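Local coordinates for DNA polymerase (Bacillus phage phi29, PDB 2PYJ), which replicates the viral genome by protein-primed, strand-displacing DNA synthesis with high processivity and fidelity, and also carries 3'-5' exonuclease activity, at a contact of chain A with DNA. Numbering follows the deposited sequence.

The three sites form a run of contacts along the primer-template duplex, starting in the polymerisation active site. Site 1 holds the primer terminus and lies about 6 Å from site 3, centre to centre of their C-alpha atoms; the two share Lys498 and Ala531. Site 3 continues along the minor groove and shares Gly532 with site 2, about 8 Å away. Site 2, about 13 Å from site 1, takes the template backbone farther from the terminus. Strand 523-530 and the residues just after it thus run from primer end to upstream duplex, while strand 564-573 and the C-terminus serve the template strand.

Site 1: a contact of chain A with DNA. Residues 456-457, 498, 500, 529, 531. With nucleotides of chain B; nucleotides of chain C.
Lys498 and Asp456 meet at the primer terminus through their torsions: the lysine chain runs extended and then bends at chi4 (-83°), turning NZ toward the minor groove, while Asp456 holds CG anti to its backbone N (chi1 -168°), carrying the carboxylate from strand 452-456 toward the terminal sugar and the lysine. The lysine NZ gives a hydrogen bond to N3 of DA9 of chain B at 2.9 Å, on the sugar edge of the base. It also forms a salt bridge with Asp456 OD2 on its syn lone pair, which would help hold the lysine against the groove. Asp456, a catalytic magnesium ligand, belongs to the YCDTD motif, this enzyme's form of the family B YxDTD signature. Its neighbour Thr457 donates from OG1 to Asp456 OD1 at 2.8 Å, reaching the anti side, 28° out of the carboxylate plane. Thr457 also packs CB against C2' of the terminal dideoxycytidine DOC10, 3.8 Å away, and a water joins OG1 to the base oxygen O2. Tyr500 donates its phenol OH to OP1 of the DOC10 phosphate at 2.6 Å; this oxygen lies at the ring edge, in plane. Lys529, which stabilises the primer terminus at the polymerisation site, sets CB toward the rim of one face of that ring. Its NZ reaches DOC10 OP2 through a water. Another water bridges Asp456 OD2 to DA9 O3' and DOC10 OP1, standing 2.9 Å from DA9 O3'.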
loop_
_atom_site.group_PDB
_atom_site.type_symbol
_atom_site.label_atom_id
_atom_site.label_comp_id
_atom_site.label_asym_id
_atom_site.label_seq_id
_atom_site.Cartn_x
_atom_site.Cartn_y
_atom_site.Cartn_z
ATOM N N ASP A 456 -7.751 -13.476 -5.745
ATOM C CA ASP A 456 -6.674 -12.595 -5.275
ATOM C C ASP A 456 -6.992 -12.065 -3.887
ATOM O O ASP A 456 -7.692 -11.069 -3.735
ATOM C CB ASP A 456 -6.381 -11.441 -6.245
ATOM C CG ASP A 456 -5.069 -10.705 -5.897
ATOM O OD1 ASP A 456 -4.533 -10.919 -4.769
ATOM O OD2 ASP A 456 -4.577 -9.929 -6.742
ATOM N N THR A 457 -6.462 -12.763 -2.888
ATOM C CA THR A 457 -6.468 -12.336 -1.487
ATOM C C THR A 457 -7.817 -12.538 -0.793
ATOM O O THR A 457 -7.889 -13.208 0.236
ATOM C CB THR A 457 -5.959 -10.870 -1.317
ATOM O OG1 THR A 457 -4.668 -10.741 -1.941
ATOM C CG2 THR A 457 -5.851 -10.494 0.154
ATOM N N LYS A 498 -2.756 -11.740 -11.288
ATOM C CA LYS A 498 -2.957 -10.277 -11.362
ATOM C C LYS A 498 -2.961 -9.734 -12.795
ATOM O O LYS A 498 -2.584 -8.590 -13.029
ATOM C CB LYS A 498 -1.916 -9.531 -10.500
ATOM C CG LYS A 498 -1.883 -9.980 -9.033
ATOM C CD LYS A 498 -0.976 -9.072 -8.197
ATOM C CE LYS A 498 -0.781 -9.606 -6.791
ATOM N NZ LYS A 498 -1.910 -9.207 -5.893
ATOM N N TYR A 500 -5.621 -10.039 -15.950
ATOM C CA TYR A 500 -6.876 -10.522 -16.554
ATOM C C TYR A 500 -7.752 -9.400 -17.062
ATOM O O TYR A 500 -7.647 -8.254 -16.605
ATOM C CB TYR A 500 -7.664 -11.378 -15.546
ATOM C CG TYR A 500 -8.163 -10.634 -14.317
ATOM C CD1 TYR A 500 -9.401 -9.997 -14.318
ATOM C CD2 TYR A 500 -7.401 -10.586 -13.149
ATOM C CE1 TYR A 500 -9.877 -9.323 -13.185
ATOM C CE2 TYR A 500 -7.856 -9.906 -12.008
ATOM C CZ TYR A 500 -9.087 -9.283 -12.033
ATOM O OH TYR A 500 -9.541 -8.620 -10.914
ATOM N N LYS A 529 -7.133 -5.646 -15.625
ATOM C CA LYS A 529 -6.363 -5.784 -14.397
ATOM C C LYS A 529 -5.016 -6.398 -14.728
ATOM O O LYS A 529 -4.943 -7.502 -15.245
ATOM C CB LYS A 529 -7.113 -6.656 -13.396
ATOM C CG LYS A 529 -8.392 -6.019 -12.900
ATOM C CD LYS A 529 -8.117 -4.823 -12.021
ATOM C CE LYS A 529 -9.409 -4.260 -11.445
ATOM N NZ LYS A 529 -9.175 -2.895 -10.895
ATOM N N ALA A 531 -1.091 -6.094 -13.009
ATOM C CA ALA A 531 -0.020 -5.577 -12.153
ATOM C C ALA A 531 1.159 -5.063 -13.003
ATOM O O ALA A 531 1.726 -5.803 -13.826
ATOM C CB ALA A 531 0.437 -6.662 -11.187
ATOM P P DA B 9 -4.194 -2.844 -11.373
ATOM O OP1 DA B 9 -4.801 -3.483 -12.561
ATOM O OP2 DA B 9 -4.908 -1.760 -10.669
ATOM O "O5'" DA B 9 -3.864 -3.967 -10.287
ATOM C "C5'" DA B 9 -3.578 -5.308 -10.651
ATOM C "C4'" DA B 9 -3.918 -6.197 -9.490
ATOM O "O4'" DA B 9 -2.898 -6.058 -8.477
ATOM C "C3'" DA B 9 -5.231 -5.835 -8.828
ATOM O "O3'" DA B 9 -5.934 -7.024 -8.496
ATOM C "C2'" DA B 9 -4.826 -5.077 -7.563
ATOM C "C1'" DA B 9 -3.495 -5.742 -7.239
ATOM N N9 DA B 9 -2.604 -4.885 -6.467
ATOM C C8 DA B 9 -2.386 -3.540 -6.632
ATOM N N7 DA B 9 -1.531 -3.030 -5.781
ATOM C C5 DA B 9 -1.147 -4.104 -5.015
ATOM C C6 DA B 9 -0.257 -4.219 -3.928
ATOM N N6 DA B 9 0.421 -3.169 -3.436
ATOM N N1 DA B 9 -0.110 -5.452 -3.367
ATOM C C2 DA B 9 -0.794 -6.490 -3.874
ATOM N N3 DA B 9 -1.664 -6.500 -4.890
ATOM C C4 DA B 9 -1.801 -5.266 -5.418
ATOM N N1 DOC B 10 -4.143 -5.480 -2.981
ATOM C C2 DOC B 10 -3.194 -5.321 -1.949
ATOM N N3 DOC B 10 -2.714 -4.085 -1.663
ATOM C C4 DOC B 10 -3.128 -2.997 -2.344
ATOM C C5 DOC B 10 -4.070 -3.124 -3.364
ATOM C C6 DOC B 10 -4.568 -4.396 -3.671
ATOM O O2 DOC B 10 -2.796 -6.323 -1.312
ATOM N N4 DOC B 10 -2.622 -1.793 -2.026
ATOM C "C1'" DOC B 10 -4.633 -6.839 -3.258
ATOM C "C2'" DOC B 10 -5.696 -7.207 -2.224
ATOM C "C3'" DOC B 10 -6.991 -7.269 -2.992
ATOM C "C4'" DOC B 10 -6.557 -7.497 -4.419
ATOM O "O4'" DOC B 10 -5.240 -6.909 -4.544
ATOM C "C5'" DOC B 10 -7.525 -6.856 -5.408
ATOM O "O5'" DOC B 10 -7.617 -7.756 -6.496
ATOM P P DOC B 10 -7.451 -7.274 -8.031
ATOM O OP1 DOC B 10 -7.939 -8.434 -8.851
ATOM O OP2 DOC B 10 -8.162 -5.953 -8.169
ATOM P P DA C 7 4.205 -12.876 0.578
ATOM O OP1 DA C 7 3.515 -14.119 1.001
ATOM O OP2 DA C 7 5.668 -12.861 0.531
ATOM O "O5'" DA C 7 3.679 -12.447 -0.865
ATOM C "C5'" DA C 7 2.270 -12.441 -1.118
ATOM C "C4'" DA C 7 1.946 -11.874 -2.475
ATOM O "O4'" DA C 7 2.176 -10.465 -2.481
ATOM C "C3'" DA C 7 2.794 -12.393 -3.634
ATOM O "O3'" DA C 7 2.018 -13.275 -4.387
ATOM C "C2'" DA C 7 3.180 -11.146 -4.447
ATOM C "C1'" DA C 7 2.367 -10.050 -3.799
ATOM N N9 DA C 7 2.977 -8.718 -3.720
ATOM C C8 DA C 7 3.957 -8.296 -2.859
ATOM N N7 DA C 7 4.284 -7.031 -2.999
ATOM C C5 DA C 7 3.465 -6.608 -4.025
ATOM C C6 DA C 7 3.318 -5.376 -4.677
ATOM N N6 DA C 7 4.006 -4.287 -4.362
ATOM N N1 DA C 7 2.408 -5.302 -5.668
ATOM C C2 DA C 7 1.703 -6.383 -6.000
ATOM N N3 DA C 7 1.753 -7.592 -5.470
ATOM C C4 DA C 7 2.656 -7.639 -4.475
HETATM O O HOH W 1 -5.523 -9.856 -9.082
HETATM O O HOH W 2 -2.796 -9.152 -1.213
HETATM O O HOH W 3 -8.127 -3.332 -8.084
#

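Site 2: a contact of chain A with DNA. Residues 496, 532, 571-575. With nucleotides of chain B; nucleotides of chain C.
Arg496 meets the phosphate of DC10 of chain C end-on, with NH1 and NH2 both donating to OP1, NH1 at 2.9 Å. The oxygen lies close to the guanidinium plane, 14° out of it as seen from NH1, but convergence on one atom bends the bonds. Lys575 N adds a straighter bond to the same OP1 at 2.8 Å (159° at H), so that at least three N-H groups converge on this oxygen. One phosphate onward, Thr571 and Thr573 close on OP1 of DA11 from alternate positions of strand 564-573, each OG1 at 2.7 Å from that oxygen. The hydroxyls reach it through different rotations: OG1 of Thr571 lies between backbone N and carbonyl carbon (chi1 54°), that of Thr573 anti to the carbonyl carbon. Between them Phe572 turns the other way and lays CE1 3.5 Å from C5' of DC10. The Lys575 side chain, bent at chi3, carries NZ to two waters that bridge to OP2 of DC10 and of DA11. C5' of DG9 sits toward the rim of one guanidinium face of Arg496. Across the duplex, Gly532 CA comes 3.3 Å from the base oxygen O2 of DT7 of chain B, with the sugar C2' beside it. In the second shell, Ile574 CG2 sits toward the rim of the other guanidinium face. The polar contacts fall on the backbone, so the site probably holds the upstream template strand with little regard to sequence, which would suit processive synthesis.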
loop_
_atom_site.group_PDB
_atom_site.type_symbol
_atom_site.label_atom_id
_atom_site.label_comp_id
_atom_site.label_asym_id
_atom_site.label_seq_id
_atom_site.Cartn_x
_atom_site.Cartn_y
_atom_site.Cartn_z
ATOM N N ARG A 496 -2.542 -14.999 -16.185
ATOM C CA ARG A 496 -1.648 -15.350 -15.056
ATOM C C ARG A 496 -2.085 -14.549 -13.846
ATOM O O ARG A 496 -3.085 -13.844 -13.902
ATOM C CB ARG A 496 -0.182 -15.028 -15.407
ATOM C CG ARG A 496 0.060 -13.549 -15.633
ATOM C CD ARG A 496 1.475 -13.227 -16.088
ATOM N NE ARG A 496 1.637 -11.775 -16.185
ATOM C CZ ARG A 496 2.663 -11.152 -16.762
ATOM N NH1 ARG A 496 3.668 -11.845 -17.297
ATOM N NH2 ARG A 496 2.682 -9.817 -16.795
ATOM N N GLY A 532 1.499 -3.791 -12.820
ATOM C CA GLY A 532 2.630 -3.175 -13.539
ATOM C C GLY A 532 2.202 -2.261 -14.667
ATOM O O GLY A 532 2.913 -1.320 -15.007
ATOM N N THR A 571 8.964 0.796 -21.608
ATOM C CA THR A 571 8.061 -0.263 -22.049
ATOM C C THR A 571 7.411 -1.003 -20.872
ATOM O O THR A 571 7.942 -1.020 -19.763
ATOM C CB THR A 571 8.780 -1.321 -22.940
ATOM O OG1 THR A 571 9.929 -1.837 -22.248
ATOM C CG2 THR A 571 9.192 -0.724 -24.286
ATOM N N PHE A 572 6.235 -1.573 -21.139
ATOM C CA PHE A 572 5.653 -2.662 -20.344
ATOM C C PHE A 572 5.301 -3.787 -21.333
ATOM O O PHE A 572 4.539 -3.585 -22.281
ATOM C CB PHE A 572 4.387 -2.249 -19.607
ATOM C CG PHE A 572 3.736 -3.390 -18.825
ATOM C CD1 PHE A 572 4.062 -3.607 -17.493
ATOM C CD2 PHE A 572 2.811 -4.246 -19.435
ATOM C CE1 PHE A 572 3.471 -4.647 -16.763
ATOM C CE2 PHE A 572 2.222 -5.286 -18.715
ATOM C CZ PHE A 572 2.559 -5.488 -17.380
ATOM N N THR A 573 5.855 -4.955 -21.074
ATOM C CA THR A 573 5.698 -6.117 -21.907
ATOM C C THR A 573 5.162 -7.241 -21.038
ATOM O O THR A 573 5.715 -7.526 -19.973
ATOM C CB THR A 573 7.073 -6.543 -22.473
ATOM O OG1 THR A 573 7.677 -5.437 -23.160
ATOM C CG2 THR A 573 6.949 -7.738 -23.428
ATOM N N ILE A 574 4.093 -7.887 -21.490
ATOM C CA ILE A 574 3.624 -9.113 -20.834
ATOM C C ILE A 574 4.580 -10.232 -21.214
ATOM O O ILE A 574 4.478 -10.826 -22.293
ATOM C CB ILE A 574 2.180 -9.489 -21.206
ATOM C CG1 ILE A 574 1.234 -8.310 -20.899
ATOM C CG2 ILE A 574 1.754 -10.761 -20.408
ATOM C CD1 ILE A 574 -0.234 -8.521 -21.293
ATOM N N LYS A 575 5.516 -10.499 -20.322
ATOM C CA LYS A 575 6.555 -11.483 -20.561
ATOM C C LYS A 575 6.083 -12.878 -20.179
ATOM O O LYS A 575 6.755 -13.868 -20.478
ATOM C CB LYS A 575 7.803 -11.117 -19.781
ATOM C CG LYS A 575 8.497 -9.853 -20.310
ATOM C CD LYS A 575 9.956 -9.707 -19.775
ATOM C CE LYS A 575 10.012 -9.445 -18.300
ATOM N NZ LYS A 575 11.382 -9.585 -17.758
ATOM O OXT LYS A 575 5.019 -13.032 -19.570
ATOM P P DT B 7 6.146 4.538 -9.224
ATOM O OP1 DT B 7 5.559 5.842 -9.550
ATOM O OP2 DT B 7 6.405 4.169 -7.830
ATOM O "O5'" DT B 7 5.245 3.390 -9.872
ATOM C "C5'" DT B 7 4.951 3.442 -11.266
ATOM C "C4'" DT B 7 4.318 2.182 -11.795
ATOM O "O4'" DT B 7 5.251 1.083 -11.684
ATOM C "C3'" DT B 7 3.047 1.702 -11.103
ATOM O "O3'" DT B 7 1.936 2.351 -11.653
ATOM C "C2'" DT B 7 3.038 0.224 -11.469
ATOM C "C1'" DT B 7 4.507 -0.104 -11.404
ATOM N N1 DT B 7 4.966 -0.690 -10.090
ATOM C C2 DT B 7 4.718 -2.028 -9.868
ATOM O O2 DT B 7 4.137 -2.747 -10.661
ATOM N N3 DT B 7 5.185 -2.502 -8.670
ATOM C C4 DT B 7 5.855 -1.805 -7.699
ATOM O O4 DT B 7 6.235 -2.356 -6.681
ATOM C C5 DT B 7 6.074 -0.404 -7.963
ATOM C C7 DT B 7 6.795 0.453 -6.962
ATOM C C6 DT B 7 5.630 0.087 -9.134
ATOM P P DG C 9 3.877 -13.092 -11.915
ATOM O OP1 DG C 9 3.097 -13.716 -12.996
ATOM O OP2 DG C 9 5.057 -13.753 -11.313
ATOM O "O5'" DG C 9 4.427 -11.667 -12.435
ATOM C "C5'" DG C 9 3.520 -10.695 -12.953
ATOM C "C4'" DG C 9 4.207 -9.347 -13.121
ATOM O "O4'" DG C 9 4.573 -8.772 -11.845
ATOM C "C3'" DG C 9 5.533 -9.361 -13.907
ATOM O "O3'" DG C 9 5.240 -9.197 -15.272
ATOM C "C2'" DG C 9 6.273 -8.141 -13.357
ATOM C "C1'" DG C 9 5.456 -7.719 -12.138
ATOM N N9 DG C 9 6.329 -7.473 -11.007
ATOM C C8 DG C 9 6.799 -8.346 -10.059
ATOM N N7 DG C 9 7.598 -7.771 -9.183
ATOM C C5 DG C 9 7.643 -6.445 -9.590
ATOM C C6 DG C 9 8.330 -5.326 -9.056
ATOM O O6 DG C 9 9.072 -5.283 -8.068
ATOM N N1 DG C 9 8.106 -4.175 -9.822
ATOM C C2 DG C 9 7.308 -4.104 -10.943
ATOM N N2 DG C 9 7.184 -2.923 -11.570
ATOM N N3 DG C 9 6.673 -5.137 -11.434
ATOM C C4 DG C 9 6.874 -6.258 -10.715
ATOM P P DC C 10 6.329 -9.432 -16.391
ATOM O OP1 DC C 10 5.576 -9.734 -17.604
ATOM O OP2 DC C 10 7.387 -10.370 -15.961
ATOM O "O5'" DC C 10 6.986 -7.968 -16.503
ATOM C "C5'" DC C 10 6.185 -6.865 -16.931
ATOM C "C4'" DC C 10 7.070 -5.667 -17.172
ATOM O "O4'" DC C 10 7.545 -5.229 -15.878
ATOM C "C3'" DC C 10 8.302 -5.934 -18.030
ATOM O "O3'" DC C 10 8.435 -4.846 -18.949
ATOM C "C2'" DC C 10 9.451 -6.025 -17.022
ATOM C "C1'" DC C 10 8.963 -5.121 -15.897
ATOM N N1 DC C 10 9.477 -5.479 -14.536
ATOM C C2 DC C 10 10.098 -4.502 -13.722
ATOM O O2 DC C 10 10.231 -3.353 -14.120
ATOM N N3 DC C 10 10.544 -4.867 -12.504
ATOM C C4 DC C 10 10.409 -6.121 -12.059
ATOM N N4 DC C 10 10.884 -6.419 -10.856
ATOM C C5 DC C 10 9.795 -7.137 -12.862
ATOM C C6 DC C 10 9.345 -6.764 -14.069
ATOM P P DA C 11 9.507 -4.862 -20.084
ATOM O OP1 DA C 11 8.987 -4.122 -21.220
ATOM O OP2 DA C 11 9.993 -6.244 -20.294
ATOM O "O5'" DA C 11 10.722 -4.039 -19.392
ATOM C "C5'" DA C 11 10.602 -2.667 -19.036
ATOM C "C4'" DA C 11 11.955 -2.105 -18.625
ATOM O "O4'" DA C 11 12.145 -2.446 -17.230
ATOM C "C3'" DA C 11 13.180 -2.652 -19.388
ATOM O "O3'" DA C 11 14.137 -1.634 -19.639
ATOM C "C2'" DA C 11 13.738 -3.694 -18.433
ATOM C "C1'" DA C 11 13.415 -3.032 -17.091
ATOM N N9 DA C 11 13.428 -3.938 -15.945
ATOM C C8 DA C 11 12.967 -5.222 -15.865
ATOM N N7 DA C 11 13.153 -5.778 -14.695
ATOM C C5 DA C 11 13.764 -4.777 -13.943
ATOM C C6 DA C 11 14.223 -4.724 -12.607
ATOM N N6 DA C 11 14.124 -5.745 -11.730
ATOM N N1 DA C 11 14.794 -3.571 -12.199
ATOM C C2 DA C 11 14.901 -2.544 -13.050
ATOM N N3 DA C 11 14.507 -2.479 -14.323
ATOM C C4 DA C 11 13.941 -3.639 -14.704
HETATM O O HOH W 4 12.199 -7.028 -18.891
HETATM O O HOH W 5 10.112 -9.872 -14.936
#

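Site 3: a contact of chain A with DNA. Residues 498, 530-532. With nucleotides of chain B; nucleotides of chain C.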
loop_
_atom_site.group_PDB
_atom_site.type_symbol
_atom_site.label_atom_id
_atom_site.label_comp_id
_atom_site.label_asym_id
_atom_site.label_seq_id
_atom_site.Cartn_x
_atom_site.Cartn_y
_atom_site.Cartn_z
ATOM N N LYS A 498 -2.756 -11.740 -11.288
ATOM C CA LYS A 498 -2.957 -10.277 -11.362
ATOM C C LYS A 498 -2.961 -9.734 -12.795
ATOM O O LYS A 498 -2.584 -8.590 -13.029
ATOM C CB LYS A 498 -1.916 -9.531 -10.500
ATOM C CG LYS A 498 -1.883 -9.980 -9.033
ATOM C CD LYS A 498 -0.976 -9.072 -8.197
ATOM C CE LYS A 498 -0.781 -9.606 -6.791
ATOM N NZ LYS A 498 -1.910 -9.207 -5.893
ATOM N N CYS A 530 -3.945 -5.662 -14.470
ATOM C CA CYS A 530 -2.623 -6.113 -14.868
ATOM C C CYS A 530 -1.564 -5.407 -14.053
ATOM O O CYS A 530 -1.197 -4.269 -14.352
ATOM C CB CYS A 530 -2.403 -5.863 -16.349
ATOM S SG CYS A 530 -0.912 -6.590 -16.986
ATOM N N ALA A 531 -1.091 -6.094 -13.009
ATOM C CA ALA A 531 -0.020 -5.577 -12.153
ATOM C C ALA A 531 1.159 -5.063 -13.003
ATOM O O ALA A 531 1.726 -5.803 -13.826
ATOM C CB ALA A 531 0.437 -6.662 -11.187
ATOM N N GLY A 532 1.499 -3.791 -12.820
ATOM C CA GLY A 532 2.630 -3.175 -13.539
ATOM C C GLY A 532 2.202 -2.261 -14.667
ATOM O O GLY A 532 2.913 -1.320 -15.007
ATOM P P DT B 7 6.146 4.538 -9.224
ATOM O OP1 DT B 7 5.559 5.842 -9.550
ATOM O OP2 DT B 7 6.405 4.169 -7.830
ATOM O "O5'" DT B 7 5.245 3.390 -9.872
ATOM C "C5'" DT B 7 4.951 3.442 -11.266
ATOM C "C4'" DT B 7 4.318 2.182 -11.795
ATOM O "O4'" DT B 7 5.251 1.083 -11.684
ATOM C "C3'" DT B 7 3.047 1.702 -11.103
ATOM O "O3'" DT B 7 1.936 2.351 -11.653
ATOM C "C2'" DT B 7 3.038 0.224 -11.469
ATOM C "C1'" DT B 7 4.507 -0.104 -11.404
ATOM N N1 DT B 7 4.966 -0.690 -10.090
ATOM C C2 DT B 7 4.718 -2.028 -9.868
ATOM O O2 DT B 7 4.137 -2.747 -10.661
ATOM N N3 DT B 7 5.185 -2.502 -8.670
ATOM C C4 DT B 7 5.855 -1.805 -7.699
ATOM O O4 DT B 7 6.235 -2.356 -6.681
ATOM C C5 DT B 7 6.074 -0.404 -7.963
ATOM C C7 DT B 7 6.795 0.453 -6.962
ATOM C C6 DT B 7 5.630 0.087 -9.134
ATOM P P DT B 8 0.530 2.470 -10.939
ATOM O OP1 DT B 8 -0.333 3.370 -11.695
ATOM O OP2 DT B 8 0.727 2.704 -9.492
ATOM O "O5'" DT B 8 -0.005 0.966 -11.107
ATOM C "C5'" DT B 8 -0.344 0.335 -12.358
ATOM C "C4'" DT B 8 -0.828 -1.095 -12.076
ATOM O "O4'" DT B 8 0.110 -1.823 -11.218
ATOM C "C3'" DT B 8 -2.159 -1.211 -11.345
ATOM O "O3'" DT B 8 -2.760 -2.395 -11.801
ATOM C "C2'" DT B 8 -1.722 -1.303 -9.884
ATOM C "C1'" DT B 8 -0.509 -2.210 -10.019
ATOM N N1 DT B 8 0.500 -2.122 -8.897
ATOM C C2 DT B 8 0.914 -3.283 -8.259
ATOM O O2 DT B 8 0.513 -4.425 -8.535
ATOM N N3 DT B 8 1.830 -3.067 -7.250
ATOM C C4 DT B 8 2.364 -1.857 -6.824
ATOM O O4 DT B 8 3.181 -1.817 -5.916
ATOM C C5 DT B 8 1.906 -0.681 -7.535
ATOM C C7 DT B 8 2.407 0.690 -7.164
ATOM C C6 DT B 8 1.006 -0.865 -8.524
ATOM P P DA B 9 -4.194 -2.844 -11.373
ATOM O OP1 DA B 9 -4.801 -3.483 -12.561
ATOM O OP2 DA B 9 -4.908 -1.760 -10.669
ATOM O "O5'" DA B 9 -3.864 -3.967 -10.287
ATOM C "C5'" DA B 9 -3.578 -5.308 -10.651
ATOM C "C4'" DA B 9 -3.918 -6.197 -9.490
ATOM O "O4'" DA B 9 -2.898 -6.058 -8.477
ATOM C "C3'" DA B 9 -5.231 -5.835 -8.828
ATOM O "O3'" DA B 9 -5.934 -7.024 -8.496
ATOM C "C2'" DA B 9 -4.826 -5.077 -7.563
ATOM C "C1'" DA B 9 -3.495 -5.742 -7.239
ATOM N N9 DA B 9 -2.604 -4.885 -6.467
ATOM C C8 DA B 9 -2.386 -3.540 -6.632
ATOM N N7 DA B 9 -1.531 -3.030 -5.781
ATOM C C5 DA B 9 -1.147 -4.104 -5.015
ATOM C C6 DA B 9 -0.257 -4.219 -3.928
ATOM N N6 DA B 9 0.421 -3.169 -3.436
ATOM N N1 DA B 9 -0.110 -5.452 -3.367
ATOM C C2 DA B 9 -0.794 -6.490 -3.874
ATOM N N3 DA B 9 -1.664 -6.500 -4.890
ATOM C C4 DA B 9 -1.801 -5.266 -5.418
ATOM P P DA C 7 4.205 -12.876 0.578
ATOM O OP1 DA C 7 3.515 -14.119 1.001
ATOM O OP2 DA C 7 5.668 -12.861 0.531
ATOM O "O5'" DA C 7 3.679 -12.447 -0.865
ATOM C "C5'" DA C 7 2.270 -12.441 -1.118
ATOM C "C4'" DA C 7 1.946 -11.874 -2.475
ATOM O "O4'" DA C 7 2.176 -10.465 -2.481
ATOM C "C3'" DA C 7 2.794 -12.393 -3.634
ATOM O "O3'" DA C 7 2.018 -13.275 -4.387
ATOM C "C2'" DA C 7 3.180 -11.146 -4.447
ATOM C "C1'" DA C 7 2.367 -10.050 -3.799
ATOM N N9 DA C 7 2.977 -8.718 -3.720
ATOM C C8 DA C 7 3.957 -8.296 -2.859
ATOM N N7 DA C 7 4.284 -7.031 -2.999
ATOM C C5 DA C 7 3.465 -6.608 -4.025
ATOM C C6 DA C 7 3.318 -5.376 -4.677
ATOM N N6 DA C 7 4.006 -4.287 -4.362
ATOM N N1 DA C 7 2.408 -5.302 -5.668
ATOM C C2 DA C 7 1.703 -6.383 -6.000
ATOM N N3 DA C 7 1.753 -7.592 -5.470
ATOM C C4 DA C 7 2.656 -7.639 -4.475
ATOM P P DA C 8 2.694 -14.221 -5.450
ATOM O OP1 DA C 8 1.685 -15.283 -5.658
ATOM O OP2 DA C 8 4.081 -14.562 -5.089
ATOM O "O5'" DA C 8 2.763 -13.350 -6.783
ATOM C "C5'" DA C 8 1.590 -13.072 -7.540
ATOM C "C4'" DA C 8 1.941 -12.067 -8.618
ATOM O "O4'" DA C 8 2.217 -10.806 -7.973
ATOM C "C3'" DA C 8 3.183 -12.431 -9.438
ATOM O "O3'" DA C 8 2.808 -12.663 -10.804
ATOM C "C2'" DA C 8 4.104 -11.225 -9.257
ATOM C "C1'" DA C 8 3.184 -10.137 -8.725
ATOM N N9 DA C 8 3.970 -9.184 -7.952
ATOM C C8 DA C 8 4.859 -9.466 -6.930
ATOM N N7 DA C 8 5.460 -8.406 -6.450
ATOM C C5 DA C 8 4.958 -7.355 -7.234
ATOM C C6 DA C 8 5.208 -5.961 -7.260
ATOM N N6 DA C 8 6.046 -5.331 -6.422
ATOM N N1 DA C 8 4.527 -5.217 -8.155
ATOM C C2 DA C 8 3.668 -5.812 -9.006
ATOM N N3 DA C 8 3.359 -7.108 -9.096
ATOM C C4 DA C 8 4.041 -7.825 -8.168
#
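Cys530, at the end of strand 523-530, and Gly532, in the loop beyond, present their amides to the primer, with Gly532 at a positive phi (104°). In this family B DNA polymerase the segment follows the primer into the minor groove of the duplex. Cys530 N donates to OP1 of the DA9 phosphate of chain B at 3.0 Å. Gly532 N, one nucleotide back, gives a straight bond to the deoxyribose ring oxygen O4' of DT8 at 2.9 Å (166° at H). Between them, Ala531 sets CA against C5' of DA9 and C1' of DT8. Its methyl enters the groove between the strands, with CB 3.5 Å from O2 of DT8 and 3.6 Å from N3 of DA8 of chain C. Both are minor-groove base acceptors, and the methyl meets them by contact without a hydrogen bond. The paired bases keep regular Watson-Crick geometry here: DT8 N3 donates to N1 of DA7 at 2.8 Å, and the DT7-DA8 pair is similarly straight. Alongside the Ala531 methyl runs the aliphatic length of Lys498, which touches sugars of both strands. Its CD lies 3.6 Å from the sugar oxygen O4' of DA9, and its CE comes 3.4 Å from O4' of DA8 on the template. The same CE comes within 3.5 Å of N3 of DA7, a minor-groove atom of the template base.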